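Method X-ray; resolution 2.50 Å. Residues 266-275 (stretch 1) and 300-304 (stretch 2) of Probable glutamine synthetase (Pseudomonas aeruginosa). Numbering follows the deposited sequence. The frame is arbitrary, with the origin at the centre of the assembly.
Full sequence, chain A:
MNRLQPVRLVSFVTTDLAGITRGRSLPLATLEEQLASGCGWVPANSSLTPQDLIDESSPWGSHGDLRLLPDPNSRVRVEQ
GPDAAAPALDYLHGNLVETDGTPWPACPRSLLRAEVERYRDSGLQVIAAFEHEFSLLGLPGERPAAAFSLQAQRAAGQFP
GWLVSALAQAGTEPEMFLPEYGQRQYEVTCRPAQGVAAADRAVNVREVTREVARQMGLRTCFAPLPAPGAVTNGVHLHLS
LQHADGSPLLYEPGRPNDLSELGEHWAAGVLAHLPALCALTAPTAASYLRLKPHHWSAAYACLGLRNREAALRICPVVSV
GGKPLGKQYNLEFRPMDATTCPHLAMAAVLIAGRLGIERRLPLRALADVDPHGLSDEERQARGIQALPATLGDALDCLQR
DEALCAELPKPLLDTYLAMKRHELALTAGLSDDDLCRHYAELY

Stretch 1 (266-275) WAAGVLAHLP
Stretch 2 300-304: YACLG

Residues 266-275 form a length of helix that begins earlier in the chain and continues beyond it, while 300-304 run past it in extended form, with 303-304 in a strand. The stretches run roughly antiparallel, so A267 meets L303 and L274 meets A301. No hydrogen bond joins them. The contact is van der Waals packing, largely apolar, that buries 230 Å² in all, and its register is set by L271 and A301, whose CA atoms lie 5.6 Å apart.

Stretch 1 opens with W266, at phi/psi -50/-57, its indole in the t rotamer (chi1 -165°, chi2 88°). This residue is out of reach of stretch 2; its NE1 is hydrogen-bonded elsewhere in the structure, and W266 O accepts from V270 N at 3.3 Å. A267 (-56/-35) is the first residue to touch. Its CA-to-CB bond points toward stretch 2, and A267 CB lies 4.4 Å from L303 CD1, a loose apolar contact in which a small methyl meets the end of a longer side chain.

A268, G269 and V270 keep helical torsions (-67/-40, -62/-45 and -58/-51) and are out of reach of stretch 2. V270 is in the t rotamer, chi1 168°. Regular i to i+4 bonding carries the backbone onward: L271 N to A267 O is 2.9 Å, A272 N to A268 O 2.8 Å, and H273 N to G269 O 3.1 Å.

One turn after A267 comes L271 (-59/-46), the center of the contact. Its CA-to-CB bond points toward stretch 2, and its side chain (chi1 -67°, m; chi2 -158°, t) reaches several residues there. L271 CD2 lies 3.9 Å from C302 O and L271 CD1 4.1 Å from the same atom; L271 CD1 is also 4.3 Å from L303 N and L303 CB. A branched aliphatic chain suits this place because it can cover backbone and side chain together. The helix backbone takes part too: L271 O is 3.7 Å from A301 CB, so the alanine methyl sits directly against it.

The CA-to-CB bonds of A272 (-69/-31) and H273 (-94/-7) point away. H273 has chi1 -64° (m) and chi2 -73°, and its ND1 is hydrogen-bonded elsewhere in the structure. That of L274 (-45/-42) points toward stretch 2, with L274 CB 3.9 Å from A301 CB. Its chi1 of -110° lies between wells, with chi2 t at 169°, and L274 N makes a weak i to i+3 bond of 3.3 Å to L271 O. P275 (-62/-24, C-gamma exo) has no amide hydrogen to donate, and the helix kinks where its N lacks a bond to the preceding turn.

Along stretch 2, the CB directions explain the pattern. Y300 (-117/161; chi1 -69°, chi2 90°) points away, A301 (-92/97) toward, C302 (-141/-179; chi1 56°, p) away, and L303 (-123/158; chi1 -175°, chi2 101°) toward. This alternation presents A301 and L303 to the helix, leaving C302 to meet it through its backbone. G304 (-143/139) lies beyond reach.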

ATOM      1  N   TRP A 266     -55.655   9.658  28.660  1.00 58.53           N
ATOM      2  CA  TRP A 266     -54.690   9.460  27.590  1.00 59.16           C
ATOM      3  C   TRP A 266     -54.003   8.087  27.600  1.00 63.83           C
ATOM      4  O   TRP A 266     -54.069   7.316  26.616  1.00 65.20           O
ATOM      5  CB  TRP A 266     -53.695  10.603  27.583  1.00 51.69           C
ATOM      6  CG  TRP A 266     -52.929  10.612  26.298  1.00 55.77           C
ATOM      7  CD1 TRP A 266     -53.281  11.238  25.115  1.00 52.66           C
ATOM      8  CD2 TRP A 266     -51.650   9.910  26.002  1.00 52.54           C
ATOM      9  NE1 TRP A 266     -52.332  11.006  24.150  1.00 59.03           N
ATOM     10  CE2 TRP A 266     -51.336  10.214  24.608  1.00 49.30           C
ATOM     11  CE3 TRP A 266     -50.755   9.119  26.747  1.00 50.06           C
ATOM     12  CZ2 TRP A 266     -50.175   9.731  23.982  1.00 54.37           C
ATOM     13  CZ3 TRP A 266     -49.589   8.633  26.112  1.00 52.43           C
ATOM     14  CH2 TRP A 266     -49.310   8.926  24.751  1.00 50.46           C
ATOM     15  N   ALA A 267     -53.355   7.756  28.713  1.00 59.20           N
ATOM     16  CA  ALA A 267     -52.722   6.450  28.870  1.00 54.41           C
ATOM     17  C   ALA A 267     -53.696   5.286  28.665  1.00 57.87           C
ATOM     18  O   ALA A 267     -53.315   4.216  28.120  1.00 56.81           O
ATOM     19  CB  ALA A 267     -52.054   6.348  30.229  1.00 51.76           C
ATOM     20  N   ALA A 268     -54.945   5.488  29.080  1.00 53.42           N
ATOM     21  CA  ALA A 268     -55.950   4.415  28.991  1.00 61.96           C
ATOM     22  C   ALA A 268     -56.317   4.054  27.526  1.00 58.98           C
ATOM     23  O   ALA A 268     -56.445   2.856  27.143  1.00 51.73           O
ATOM     24  CB  ALA A 268     -57.174   4.796  29.794  1.00 61.23           C
ATOM     25  N   GLY A 269     -56.429   5.100  26.706  1.00 60.12           N
ATOM     26  CA  GLY A 269     -56.652   4.942  25.255  1.00 64.84           C
ATOM     27  C   GLY A 269     -55.543   4.212  24.519  1.00 65.26           C
ATOM     28  O   GLY A 269     -55.809   3.334  23.680  1.00 66.74           O
ATOM     29  N   VAL A 270     -54.302   4.591  24.845  1.00 59.69           N
ATOM     30  CA  VAL A 270     -53.109   3.948  24.337  1.00 52.66           C
ATOM     31  C   VAL A 270     -53.185   2.480  24.735  1.00 52.68           C
ATOM     32  O   VAL A 270     -53.011   1.603  23.870  1.00 51.92           O
ATOM     33  CB  VAL A 270     -51.830   4.587  24.938  1.00 59.08           C
ATOM     34  CG1 VAL A 270     -50.579   3.749  24.662  1.00 56.69           C
ATOM     35  CG2 VAL A 270     -51.656   6.043  24.509  1.00 54.99           C
ATOM     36  N   LEU A 271     -53.432   2.212  26.030  1.00 49.15           N
ATOM     37  CA  LEU A 271     -53.527   0.824  26.531  1.00 48.23           C
ATOM     38  C   LEU A 271     -54.625  -0.010  25.836  1.00 49.58           C
ATOM     39  O   LEU A 271     -54.376  -1.136  25.436  1.00 53.55           O
ATOM     40  CB  LEU A 271     -53.650   0.756  28.068  1.00 47.00           C
ATOM     41  CG  LEU A 271     -52.378   1.235  28.796  1.00 52.23           C
ATOM     42  CD1 LEU A 271     -52.255   0.721  30.203  1.00 44.37           C
ATOM     43  CD2 LEU A 271     -51.093   0.862  28.061  1.00 54.57           C
ATOM     44  N   ALA A 272     -55.820   0.544  25.668  1.00 51.56           N
ATOM     45  CA  ALA A 272     -56.941  -0.242  25.152  1.00 49.32           C
ATOM     46  C   ALA A 272     -56.720  -0.606  23.699  1.00 60.18           C
ATOM     47  O   ALA A 272     -57.119  -1.701  23.248  1.00 60.88           O
ATOM     48  CB  ALA A 272     -58.217   0.520  25.317  1.00 46.48           C
ATOM     49  N   HIS A 273     -56.024   0.289  22.993  1.00 58.79           N
ATOM     50  CA  HIS A 273     -55.690   0.077  21.596  1.00 60.98           C
ATOM     51  C   HIS A 273     -54.351  -0.528  21.308  1.00 61.01           C
ATOM     52  O   HIS A 273     -54.078  -0.873  20.159  1.00 72.45           O
ATOM     53  CB  HIS A 273     -55.835   1.380  20.824  1.00 65.61           C
ATOM     54  CG  HIS A 273     -57.251   1.904  20.799  1.00 74.06           C
ATOM     55  ND1 HIS A 273     -58.225   1.338  20.047  1.00 71.34           N
ATOM     56  CD2 HIS A 273     -57.850   2.949  21.499  1.00 66.15           C
ATOM     57  CE1 HIS A 273     -59.373   2.001  20.246  1.00 70.50           C
ATOM     58  NE2 HIS A 273     -59.139   2.989  21.129  1.00 61.19           N
ATOM     59  N   LEU A 274     -53.502  -0.698  22.305  1.00 55.21           N
ATOM     60  CA  LEU A 274     -52.159  -1.257  22.006  1.00 64.30           C
ATOM     61  C   LEU A 274     -52.102  -2.468  21.063  1.00 61.76           C
ATOM     62  O   LEU A 274     -51.201  -2.506  20.220  1.00 72.44           O
ATOM     63  CB  LEU A 274     -51.286  -1.525  23.270  1.00 57.47           C
ATOM     64  CG  LEU A 274     -50.091  -0.565  23.401  1.00 53.54           C
ATOM     65  CD1 LEU A 274     -49.438  -0.685  24.758  1.00 48.33           C
ATOM     66  CD2 LEU A 274     -49.072  -0.815  22.292  1.00 52.03           C
ATOM     67  N   PRO A 275     -53.019  -3.472  21.208  1.00 60.69           N
ATOM     68  CA  PRO A 275     -52.772  -4.611  20.285  1.00 59.80           C
ATOM     69  C   PRO A 275     -52.873  -4.209  18.824  1.00 60.53           C
ATOM     70  O   PRO A 275     -52.253  -4.849  17.983  1.00 65.40           O
ATOM     71  CB  PRO A 275     -53.825  -5.694  20.691  1.00 53.97           C
ATOM     72  CG  PRO A 275     -54.164  -5.353  22.112  1.00 58.64           C
ATOM     73  CD  PRO A 275     -53.962  -3.840  22.292  1.00 53.90           C
ATOM     74  N   TYR A 300     -47.576  -7.813  27.464  1.00 80.03           N
ATOM     75  CA  TYR A 300     -48.903  -7.224  27.733  1.00 79.37           C
ATOM     76  C   TYR A 300     -49.055  -5.683  27.672  1.00 73.72           C
ATOM     77  O   TYR A 300     -48.087  -4.911  27.776  1.00 67.66           O
ATOM     78  CB  TYR A 300     -49.473  -7.760  29.063  1.00 88.28           C
ATOM     79  CG  TYR A 300     -49.884  -9.246  29.092  1.00104.43           C
ATOM     80  CD1 TYR A 300     -48.964 -10.248  29.450  1.00111.29           C
ATOM     81  CD2 TYR A 300     -51.203  -9.644  28.813  1.00107.53           C
ATOM     82  CE1 TYR A 300     -49.337 -11.593  29.500  1.00111.59           C
ATOM     83  CE2 TYR A 300     -51.583 -10.989  28.860  1.00108.48           C
ATOM     84  CZ  TYR A 300     -50.650 -11.958  29.204  1.00108.81           C
ATOM     85  OH  TYR A 300     -51.016 -13.287  29.255  1.00 94.29           O
ATOM     86  N   ALA A 301     -50.294  -5.230  27.524  1.00 67.53           N
ATOM     87  CA  ALA A 301     -50.530  -3.807  27.573  1.00 61.15           C
ATOM     88  C   ALA A 301     -50.854  -3.464  29.001  1.00 67.47           C
ATOM     89  O   ALA A 301     -51.984  -3.627  29.451  1.00 88.22           O
ATOM     90  CB  ALA A 301     -51.656  -3.400  26.640  1.00 54.63           C
ATOM     91  N   CYS A 302     -49.843  -3.008  29.723  1.00 72.74           N
ATOM     92  CA  CYS A 302     -49.968  -2.621  31.129  1.00 69.12           C
ATOM     93  C   CYS A 302     -49.110  -1.356  31.326  1.00 67.32           C
ATOM     94  O   CYS A 302     -48.470  -0.884  30.397  1.00 67.50           O
ATOM     95  CB  CYS A 302     -49.473  -3.766  32.021  1.00 64.03           C
ATOM     96  SG  CYS A 302     -47.764  -4.256  31.635  1.00 83.40           S
ATOM     97  N   LEU A 303     -49.067  -0.844  32.543  1.00 64.96           N
ATOM     98  CA  LEU A 303     -48.352   0.371  32.843  1.00 68.02           C
ATOM     99  C   LEU A 303     -47.293   0.142  33.940  1.00 74.64           C
ATOM    100  O   LEU A 303     -47.355  -0.819  34.736  1.00 70.76           O
ATOM    101  CB  LEU A 303     -49.354   1.446  33.248  1.00 71.09           C
ATOM    102  CG  LEU A 303     -48.912   2.880  33.528  1.00 71.02           C
ATOM    103  CD1 LEU A 303     -49.217   3.755  32.341  1.00 56.79           C
ATOM    104  CD2 LEU A 303     -49.738   3.358  34.708  1.00 78.06           C
ATOM    105  N   GLY A 304     -46.305   1.025  33.971  1.00 69.04           N
ATOM    106  CA  GLY A 304     -45.276   0.922  34.979  1.00 65.28           C
ATOM    107  C   GLY A 304     -44.839   2.275  35.465  1.00 64.20           C
ATOM    108  O   GLY A 304     -44.720   3.208  34.696  1.00 74.71           O
TER